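Local coordinates for diadenosine tetraphosphatase, putative (Trypanosoma brucei, PDB 2QJC), which probably hydrolyses diadenosine tetraphosphate symmetrically, as a two-manganese phosphoesterase of the calcineurin-like family, at residues 9-23 / 127-139. Sequence-based numbering, arbitrary orientation.
Sequences ANVVTLPNVTGRVII and PHIIRIPAHNVMV
Val12 lies beside Ile130 as the edge strand 11-13 runs parallel to strand 129-132, and the chain then crosses to strand 21-24 in the second sheet of this calcineurin-like beta sandwich. The example illustrates how one segment can extend one sheet and pack against it from the other. Val12 N donates to Ile129 O (2.8 Å) and Val12 O accepts from Arg131 N, while just ahead of the strand Asn10 O is gripped twice, by the amides of His128 and Ile129. Side chains alternate between the two faces. On one, Val11 CG1 touches Arg131 CG at 3.9 Å, and Thr13 runs alongside the arginine stem. The stem bends at chi3 (86°), leading the guanidinium away toward Glu198, a long, weak ion pair.

On the other, Val12 CG2 sits against the CB-CG side of the Pro127 ring, 3.5 Å from CB, and Leu14 CD1 meets Ile130 CG2. This Ile130 face is turned to the second sheet, and there Val21 CG1 and Ile132 CD1 meet tip to tip at 4.0 Å. Ile23 reaches over strand 137-140 with CD1, which lies 3.9 Å from both Val137 CG1 and Val139 CG2; Phe236 of strand 230-236 packs on Ile23 and Val137. Strand 137-140 is followed directly by His141, a manganese ligand.

The loop joining strands 11-13 and 21-24 is tied to the 3-10 segment 133-135 by His135. Val21 CG2 approaches this imidazole obliquely, and its NE2 donates to Gly19 O at 2.7 Å, with an N-H...O angle of 161°, the oxygen lying almost in the ring plane.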
loop_
_atom_site.group_PDB
_atom_site.type_symbol
_atom_site.label_atom_id
_atom_site.label_comp_id
_atom_site.label_asym_id
_atom_site.label_seq_id
_atom_site.Cartn_x
_atom_site.Cartn_y
_atom_site.Cartn_z
ATOM N N ALA A 9 -4.753 12.849 -7.827
ATOM C CA ALA A 9 -4.483 11.420 -7.697
ATOM C C ALA A 9 -5.614 10.604 -8.322
ATOM O O ALA A 9 -6.786 10.952 -8.196
ATOM C CB ALA A 9 -4.322 11.058 -6.221
ATOM N N ASN A 10 -5.255 9.508 -8.982
ATOM C CA ASN A 10 -6.231 8.646 -9.651
ATOM C C ASN A 10 -6.948 7.674 -8.712
ATOM O O ASN A 10 -6.311 6.928 -7.957
ATOM C CB ASN A 10 -5.536 7.885 -10.786
ATOM C CG ASN A 10 -4.975 8.822 -11.852
ATOM O OD1 ASN A 10 -4.109 8.443 -12.645
ATOM N ND2 ASN A 10 -5.476 10.054 -11.875
ATOM N N VAL A 11 -8.279 7.690 -8.783
ATOM C CA VAL A 11 -9.136 6.851 -7.946
ATOM C C VAL A 11 -9.897 5.754 -8.702
ATOM O O VAL A 11 -10.518 6.008 -9.733
ATOM C CB VAL A 11 -10.186 7.719 -7.190
ATOM C CG1 VAL A 11 -11.023 6.847 -6.275
ATOM C CG2 VAL A 11 -9.490 8.820 -6.391
ATOM N N VAL A 12 -9.845 4.537 -8.169
ATOM C CA VAL A 12 -10.542 3.388 -8.749
ATOM C C VAL A 12 -11.577 2.893 -7.733
ATOM O O VAL A 12 -11.265 2.729 -6.552
ATOM C CB VAL A 12 -9.542 2.243 -9.089
ATOM C CG1 VAL A 12 -10.274 0.925 -9.287
ATOM C CG2 VAL A 12 -8.782 2.591 -10.345
ATOM N N THR A 13 -12.806 2.672 -8.190
ATOM C CA THR A 13 -13.881 2.202 -7.319
ATOM C C THR A 13 -14.377 0.808 -7.714
ATOM O O THR A 13 -14.622 0.534 -8.888
ATOM C CB THR A 13 -15.060 3.198 -7.333
ATOM O OG1 THR A 13 -14.614 4.457 -6.817
ATOM C CG2 THR A 13 -16.214 2.690 -6.483
ATOM N N LEU A 14 -14.527 -0.064 -6.720
ATOM C CA LEU A 14 -14.974 -1.437 -6.947
ATOM C C LEU A 14 -16.274 -1.760 -6.187
ATOM O O LEU A 14 -16.259 -2.462 -5.174
ATOM C CB LEU A 14 -13.854 -2.397 -6.524
ATOM C CG LEU A 14 -12.520 -2.207 -7.261
ATOM C CD1 LEU A 14 -11.416 -3.011 -6.575
ATOM C CD2 LEU A 14 -12.673 -2.648 -8.715
ATOM N N PRO A 15 -17.417 -1.250 -6.675
ATOM C CA PRO A 15 -18.712 -1.487 -6.030
ATOM C C PRO A 15 -19.187 -2.938 -5.986
ATOM O O PRO A 15 -19.926 -3.327 -5.078
ATOM C CB PRO A 15 -19.660 -0.593 -6.827
ATOM C CG PRO A 15 -19.040 -0.567 -8.179
ATOM C CD PRO A 15 -17.580 -0.390 -7.860
ATOM N N ASN A 16 -18.748 -3.733 -6.957
ATOM C CA ASN A 16 -19.148 -5.135 -7.054
ATOM C C ASN A 16 -18.369 -6.107 -6.170
ATOM O O ASN A 16 -18.753 -7.268 -6.048
ATOM C CB ASN A 16 -19.053 -5.594 -8.509
ATOM C CG ASN A 16 -20.121 -4.968 -9.390
ATOM O OD1 ASN A 16 -20.461 -3.794 -9.243
ATOM N ND2 ASN A 16 -20.646 -5.754 -10.325
ATOM N N VAL A 17 -17.276 -5.653 -5.564
ATOM C CA VAL A 17 -16.492 -6.537 -4.701
ATOM C C VAL A 17 -17.138 -6.620 -3.321
ATOM O O VAL A 17 -16.895 -5.782 -2.451
ATOM C CB VAL A 17 -15.028 -6.042 -4.584
ATOM C CG1 VAL A 17 -14.243 -6.912 -3.598
ATOM C CG2 VAL A 17 -14.363 -6.084 -5.961
ATOM N N THR A 18 -17.968 -7.642 -3.137
ATOM C CA THR A 18 -18.686 -7.862 -1.884
ATOM C C THR A 18 -18.200 -9.116 -1.159
ATOM O O THR A 18 -18.622 -9.396 -0.040
ATOM C CB THR A 18 -20.212 -8.002 -2.133
ATOM O OG1 THR A 18 -20.468 -9.183 -2.907
ATOM C CG2 THR A 18 -20.736 -6.792 -2.897
ATOM N N GLY A 19 -17.324 -9.875 -1.808
ATOM C CA GLY A 19 -16.793 -11.068 -1.185
ATOM C C GLY A 19 -15.686 -10.695 -0.214
ATOM O O GLY A 19 -15.529 -9.529 0.151
ATOM N N ARG A 20 -14.917 -11.692 0.206
ATOM C CA ARG A 20 -13.817 -11.503 1.138
ATOM C C ARG A 20 -12.675 -10.720 0.471
ATOM O O ARG A 20 -12.292 -11.010 -0.667
ATOM C CB ARG A 20 -13.339 -12.877 1.578
ATOM C CG ARG A 20 -12.372 -12.935 2.726
ATOM C CD ARG A 20 -11.751 -14.329 2.690
ATOM N NE ARG A 20 -10.904 -14.616 3.832
ATOM C CZ ARG A 20 -9.939 -15.526 3.826
ATOM N NH1 ARG A 20 -9.692 -16.234 2.727
ATOM N NH2 ARG A 20 -9.228 -15.730 4.924
ATOM N N VAL A 21 -12.132 -9.730 1.180
ATOM C CA VAL A 21 -11.047 -8.912 0.639
ATOM C C VAL A 21 -9.798 -8.935 1.521
ATOM O O VAL A 21 -9.872 -8.745 2.731
ATOM C CB VAL A 21 -11.507 -7.447 0.449
ATOM C CG1 VAL A 21 -10.332 -6.579 -0.048
ATOM C CG2 VAL A 21 -12.654 -7.397 -0.547
ATOM N N ILE A 22 -8.648 -9.160 0.891
ATOM C CA ILE A 22 -7.378 -9.231 1.591
ATOM C C ILE A 22 -6.461 -8.093 1.135
ATOM O O ILE A 22 -6.127 -7.977 -0.039
ATOM C CB ILE A 22 -6.721 -10.606 1.336
ATOM C CG1 ILE A 22 -7.623 -11.706 1.914
ATOM C CG2 ILE A 22 -5.349 -10.675 1.983
ATOM C CD1 ILE A 22 -7.199 -13.094 1.550
ATOM N N ILE A 23 -6.074 -7.247 2.082
ATOM C CA ILE A 23 -5.220 -6.097 1.809
ATOM C C ILE A 23 -3.870 -6.311 2.490
ATOM O O ILE A 23 -3.797 -6.492 3.717
ATOM C CB ILE A 23 -5.891 -4.802 2.323
ATOM C CG1 ILE A 23 -7.303 -4.700 1.729
ATOM C CG2 ILE A 23 -5.054 -3.583 1.932
ATOM C CD1 ILE A 23 -8.137 -3.570 2.284
ATOM N N PRO A 127 -3.517 2.612 -9.833
ATOM C CA PRO A 127 -4.119 3.874 -9.405
ATOM C C PRO A 127 -3.462 4.275 -8.078
ATOM O O PRO A 127 -2.655 3.522 -7.522
ATOM C CB PRO A 127 -5.588 3.511 -9.232
ATOM C CG PRO A 127 -5.507 2.122 -8.677
ATOM C CD PRO A 127 -4.404 1.473 -9.525
ATOM N N HIS A 128 -3.804 5.453 -7.575
ATOM C CA HIS A 128 -3.248 5.931 -6.315
ATOM C C HIS A 128 -4.161 5.533 -5.159
ATOM O O HIS A 128 -3.702 5.286 -4.038
ATOM C CB HIS A 128 -3.118 7.455 -6.346
ATOM C CG HIS A 128 -2.205 7.965 -7.415
ATOM N ND1 HIS A 128 -0.830 7.932 -7.300
ATOM C CD2 HIS A 128 -2.467 8.517 -8.623
ATOM C CE1 HIS A 128 -0.287 8.441 -8.392
ATOM N NE2 HIS A 128 -1.258 8.804 -9.211
ATOM N N ILE A 129 -5.458 5.478 -5.446
ATOM C CA ILE A 129 -6.456 5.154 -4.438
ATOM C C ILE A 129 -7.490 4.156 -4.942
ATOM O O ILE A 129 -7.940 4.243 -6.080
ATOM C CB ILE A 129 -7.199 6.434 -3.992
ATOM C CG1 ILE A 129 -6.193 7.440 -3.426
ATOM C CG2 ILE A 129 -8.271 6.097 -2.956
ATOM C CD1 ILE A 129 -6.758 8.829 -3.225
ATOM N N ILE A 130 -7.864 3.209 -4.088
ATOM C CA ILE A 130 -8.883 2.225 -4.444
ATOM C C ILE A 130 -9.968 2.222 -3.375
ATOM O O ILE A 130 -9.679 2.088 -2.181
ATOM C CB ILE A 130 -8.292 0.796 -4.583
ATOM C CG1 ILE A 130 -7.339 0.746 -5.778
ATOM C CG2 ILE A 130 -9.423 -0.233 -4.778
ATOM C CD1 ILE A 130 -6.605 -0.577 -5.915
ATOM N N ARG A 131 -11.215 2.397 -3.806
ATOM C CA ARG A 131 -12.353 2.401 -2.892
ATOM C C ARG A 131 -13.078 1.053 -2.970
ATOM O O ARG A 131 -13.379 0.565 -4.064
ATOM C CB ARG A 131 -13.335 3.525 -3.250
ATOM C CG ARG A 131 -12.731 4.917 -3.299
ATOM C CD ARG A 131 -13.807 5.995 -3.493
ATOM N NE ARG A 131 -14.395 6.410 -2.220
ATOM C CZ ARG A 131 -15.283 7.392 -2.081
ATOM N NH1 ARG A 131 -15.702 8.067 -3.142
ATOM N NH2 ARG A 131 -15.729 7.721 -0.874
ATOM N N ILE A 132 -13.351 0.463 -1.807
ATOM C CA ILE A 132 -14.043 -0.830 -1.697
ATOM C C ILE A 132 -15.235 -0.550 -0.780
ATOM O O ILE A 132 -15.246 -0.935 0.399
ATOM C CB ILE A 132 -13.123 -1.900 -1.051
ATOM C CG1 ILE A 132 -11.823 -2.012 -1.849
ATOM C CG2 ILE A 132 -13.829 -3.262 -1.020
ATOM C CD1 ILE A 132 -10.715 -2.731 -1.107
ATOM N N PRO A 133 -16.258 0.132 -1.322
ATOM C CA PRO A 133 -17.479 0.520 -0.608
ATOM C C PRO A 133 -18.281 -0.552 0.125
ATOM O O PRO A 133 -18.862 -0.275 1.172
ATOM C CB PRO A 133 -18.290 1.258 -1.680
ATOM C CG PRO A 133 -17.832 0.617 -2.965
ATOM C CD PRO A 133 -16.348 0.472 -2.756
ATOM N N ALA A 134 -18.309 -1.771 -0.397
ATOM C CA ALA A 134 -19.061 -2.838 0.256
ATOM C C ALA A 134 -18.575 -3.085 1.689
ATOM O O ALA A 134 -19.354 -3.471 2.571
ATOM C CB ALA A 134 -18.953 -4.124 -0.563
ATOM N N HIS A 135 -17.284 -2.859 1.911
ATOM C CA HIS A 135 -16.674 -3.064 3.220
ATOM C C HIS A 135 -16.325 -1.741 3.895
ATOM O O HIS A 135 -15.670 -1.726 4.942
ATOM C CB HIS A 135 -15.406 -3.914 3.060
ATOM C CG HIS A 135 -15.673 -5.323 2.618
ATOM N ND1 HIS A 135 -16.380 -6.221 3.389
ATOM C CD2 HIS A 135 -15.345 -5.980 1.479
ATOM C CE1 HIS A 135 -16.482 -7.370 2.743
ATOM N NE2 HIS A 135 -15.862 -7.250 1.581
ATOM N N ASN A 136 -16.778 -0.641 3.291
ATOM C CA ASN A 136 -16.513 0.713 3.770
ATOM C C ASN A 136 -15.009 0.920 4.008
ATOM O O ASN A 136 -14.587 1.385 5.062
ATOM C CB ASN A 136 -17.301 1.004 5.056
ATOM C CG ASN A 136 -17.187 2.456 5.490
ATOM O OD1 ASN A 136 -17.216 3.371 4.661
ATOM N ND2 ASN A 136 -17.067 2.677 6.790
ATOM N N VAL A 137 -14.214 0.581 2.996
ATOM C CA VAL A 137 -12.758 0.704 3.057
ATOM C C VAL A 137 -12.178 1.532 1.904
ATOM O O VAL A 137 -12.775 1.623 0.831
ATOM C CB VAL A 137 -12.108 -0.716 3.047
ATOM C CG1 VAL A 137 -10.659 -0.652 2.574
ATOM C CG2 VAL A 137 -12.170 -1.319 4.443
HETATM N N MSE A 138 -11.020 2.145 2.143
HETATM C CA MSE A 138 -10.307 2.919 1.123
HETATM C C MSE A 138 -8.802 2.645 1.266
HETATM O O MSE A 138 -8.243 2.714 2.372
HETATM C CB MSE A 138 -10.581 4.424 1.253
HETATM C CG MSE A 138 -12.023 4.828 0.920
HETATM SE SE MSE A 138 -12.245 6.703 0.407
HETATM C CE MSE A 138 -11.809 7.556 2.077
ATOM N N VAL A 139 -8.151 2.328 0.153
ATOM C CA VAL A 139 -6.726 2.014 0.165
ATOM C C VAL A 139 -5.873 3.083 -0.522
ATOM O O VAL A 139 -6.169 3.503 -1.641
ATOM C CB VAL A 139 -6.472 0.627 -0.534
ATOM C CG1 VAL A 139 -4.997 0.246 -0.460
ATOM C CG2 VAL A 139 -7.327 -0.453 0.117
#